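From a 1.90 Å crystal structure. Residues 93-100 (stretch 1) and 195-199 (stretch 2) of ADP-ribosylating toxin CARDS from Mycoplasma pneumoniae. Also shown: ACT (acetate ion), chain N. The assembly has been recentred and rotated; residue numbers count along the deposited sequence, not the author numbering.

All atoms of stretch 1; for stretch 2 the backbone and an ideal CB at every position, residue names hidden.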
# COMPACT_ATOMS: atom_id res chain seq x y z
N ARG A 93 -5.41 3.18 8.14
CA ARG A 93 -6.34 2.97 7.01
C ARG A 93 -7.68 2.33 7.44
O ARG A 93 -8.75 2.81 7.05
CB ARG A 93 -5.69 2.16 5.87
CG ARG A 93 -4.84 3.04 4.90
CD ARG A 93 -5.64 3.45 3.63
NE ARG A 93 -5.93 2.26 2.85
CZ ARG A 93 -7.13 1.73 2.67
NH1 ARG A 93 -8.21 2.31 3.17
NH2 ARG A 93 -7.24 0.60 1.97
N ALA A 94 -7.62 1.27 8.25
CA ALA A 94 -8.83 0.58 8.67
C ALA A 94 -9.69 1.52 9.53
O ALA A 94 -10.93 1.50 9.45
CB ALA A 94 -8.48 -0.69 9.45
N THR A 95 -9.03 2.32 10.36
CA THR A 95 -9.73 3.29 11.18
C THR A 95 -10.51 4.25 10.28
O THR A 95 -11.68 4.56 10.54
CB THR A 95 -8.75 4.06 12.11
OG1 THR A 95 -8.20 3.15 13.08
CG2 THR A 95 -9.47 5.20 12.86
N GLY A 96 -9.87 4.71 9.21
CA GLY A 96 -10.50 5.62 8.26
C GLY A 96 -11.67 4.98 7.54
O GLY A 96 -12.71 5.61 7.36
N GLU A 97 -11.53 3.72 7.13
CA GLU A 97 -12.63 3.04 6.44
C GLU A 97 -13.86 2.87 7.33
O GLU A 97 -15.01 2.92 6.87
CB GLU A 97 -12.18 1.67 5.94
CG GLU A 97 -11.12 1.73 4.84
CD GLU A 97 -11.57 2.57 3.66
OE1 GLU A 97 -12.54 2.17 2.97
OE2 GLU A 97 -10.95 3.64 3.43
N ASN A 98 -13.62 2.62 8.61
CA ASN A 98 -14.70 2.49 9.57
C ASN A 98 -15.44 3.82 9.70
O ASN A 98 -16.68 3.86 9.69
CB ASN A 98 -14.15 1.99 10.93
CG ASN A 98 -15.26 1.65 11.92
OD1 ASN A 98 -16.09 0.79 11.65
ND2 ASN A 98 -15.29 2.35 13.05
N LEU A 99 -14.69 4.91 9.78
CA LEU A 99 -15.27 6.25 9.84
C LEU A 99 -16.08 6.59 8.58
O LEU A 99 -17.15 7.20 8.66
CB LEU A 99 -14.19 7.30 10.13
CG LEU A 99 -13.54 7.21 11.51
CD1 LEU A 99 -12.52 8.31 11.69
CD2 LEU A 99 -14.58 7.28 12.64
N LEU A 100 -15.58 6.18 7.42
CA LEU A 100 -16.33 6.37 6.17
C LEU A 100 -17.67 5.64 6.25
O LEU A 100 -18.72 6.22 5.95
CB LEU A 100 -15.53 5.87 4.97
CG LEU A 100 -16.33 5.92 3.67
CD1 LEU A 100 -16.62 7.36 3.25
CD2 LEU A 100 -15.56 5.15 2.57
N UNK A 195 -9.08 -4.02 15.68
CA UNK A 195 -10.27 -3.17 15.53
C UNK A 195 -9.93 -1.77 15.05
O UNK A 195 -8.84 -1.26 15.32
CB UNK A 195 -11.02 -3.08 16.86
N UNK A 196 -10.89 -1.12 14.38
CA UNK A 196 -10.73 0.30 14.03
C UNK A 196 -10.76 1.12 15.30
O UNK A 196 -11.49 0.79 16.26
CB UNK A 196 -11.82 0.77 13.06
N UNK A 197 -9.98 2.19 15.31
CA UNK A 197 -9.92 3.06 16.49
C UNK A 197 -11.16 3.95 16.60
O UNK A 197 -11.65 4.48 15.61
CB UNK A 197 -8.66 3.93 16.44
N UNK A 198 -11.64 4.13 17.83
CA UNK A 198 -12.62 5.18 18.15
C UNK A 198 -12.19 5.68 19.52
O UNK A 198 -11.53 4.95 20.26
CB UNK A 198 -14.06 4.67 18.14
N UNK A 199 -12.57 6.91 19.87
CA UNK A 199 -12.05 7.57 21.07
C UNK A 199 -12.67 7.10 22.38
O UNK A 199 -12.09 7.38 23.43
CB UNK A 199 -12.26 9.08 20.94
C ACT N . -10.96 -0.42 1.30
O ACT N . -10.00 0.08 1.92
OXT ACT N . -12.12 -0.10 1.69
CH3 ACT N . -10.73 -1.36 0.16

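Stretch 1 is one helical segment, its register set by i to i+4 bonds such as Asn-98 N to Ala-94 O (3.0 Å), and stretch 2 passes it as an extended strip without regular secondary structure.

Position 195 has phi/psi of -100/153°, and its CA-to-CB bond points away from the helix; the ideal CB has nothing of stretch 1 within 5.5 Å. The helix therefore sets no demand, and many side chains, polar ones included, would suit. The deposited residue is Gln-195, whose side chain stays at least 7.8 Å from stretch 1.

Position 196 is where the two backbones come closest, with its CA 4.3 Å from Thr-95 CA. CA-to-CB points toward the helix, and the ideal CB lies 3.4 Å from Asn-98 CB, which is tight, and 3.8 Å from both Thr-95 CA and Ala-94 O. Since Ala-94 O already accepts the helical bond from Asn-98 N, a compact apolar group is the natural candidate: alanine, proline or perhaps valine. Phi/psi of -68/145° is compatible with proline, though far from exclusive to it. Pro-196 is found, with a C-gamma endo ring whose CB packs 3.4 Å from Asn-98 CB and 4.0 Å from Ala-94 O.

At position 197 the backbone carries the clearest signal. Its N lies 3.0 Å from Thr-95 OG1 and donates a hydrogen bond at 169°, nearly linear; this needs a free amide hydrogen and so argues against proline. CA-to-CB runs sideways, with the ideal CB 3.5 Å from Thr-95 OG1, leaving many residues possible, large ones among them. The residue is Trp-197. With chi1 at -178° (t), its indole leads away from stretch 1, while Thr-95 CG2 lies at the ring edge, near its plane. A water joins the backbones, donating to Trp-197 O (2.8 Å) and Thr-95 O (3.0 Å) and accepting from Asn-98 ND2 (3.0 Å).

Position 198 is extended (-142/157°), its CA-to-CB bond sideways and its ideal CB beyond 5.5 Å from any atom of stretch 1. Contact requires a longer side chain, and the methyls of Leu-99 offer an apolar target; leucine, isoleucine or methionine would serve. Leu-198 takes chi1 -78° (m) and chi2 -178° (t), bringing its end nearer: CD2 reaches Leu-99 CD2 at 3.8 Å, and CG lies 4.4 Å from Asn-98 ND2.

Position 199 is out of reach of the helix, so only its backbone speaks. Phi/psi of -78/-16° admits many residues, proline included, and Pro-199 occupies it without touching stretch 1.

Stretch 2 (195-199) QPWLP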
# COMPACT_ATOMS: atom_id res chain seq x y z
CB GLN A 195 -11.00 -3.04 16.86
CG GLN A 195 -11.06 -4.30 17.67
CD GLN A 195 -12.39 -4.95 17.58
OE1 GLN A 195 -13.24 -4.75 18.44
NE2 GLN A 195 -12.59 -5.74 16.54
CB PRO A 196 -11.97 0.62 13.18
CG PRO A 196 -12.85 -0.55 13.24
CD PRO A 196 -12.19 -1.68 13.97
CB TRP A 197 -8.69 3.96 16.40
CG TRP A 197 -8.54 4.83 17.58
CD1 TRP A 197 -7.97 4.50 18.78
CD2 TRP A 197 -8.97 6.19 17.70
NE1 TRP A 197 -8.02 5.58 19.64
CE2 TRP A 197 -8.63 6.63 19.00
CE3 TRP A 197 -9.61 7.08 16.83
CZ2 TRP A 197 -8.90 7.92 19.45
CZ3 TRP A 197 -9.89 8.37 17.28
CH2 TRP A 197 -9.53 8.77 18.58
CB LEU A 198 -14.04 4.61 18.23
CG LEU A 198 -14.74 4.33 16.89
CD1 LEU A 198 -16.15 3.83 17.13
CD2 LEU A 198 -14.75 5.57 15.99
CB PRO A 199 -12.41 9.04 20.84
CG PRO A 199 -13.64 8.98 20.03
CD PRO A 199 -13.37 7.84 19.05
O HOH W 1 -12.92 4.11 13.19
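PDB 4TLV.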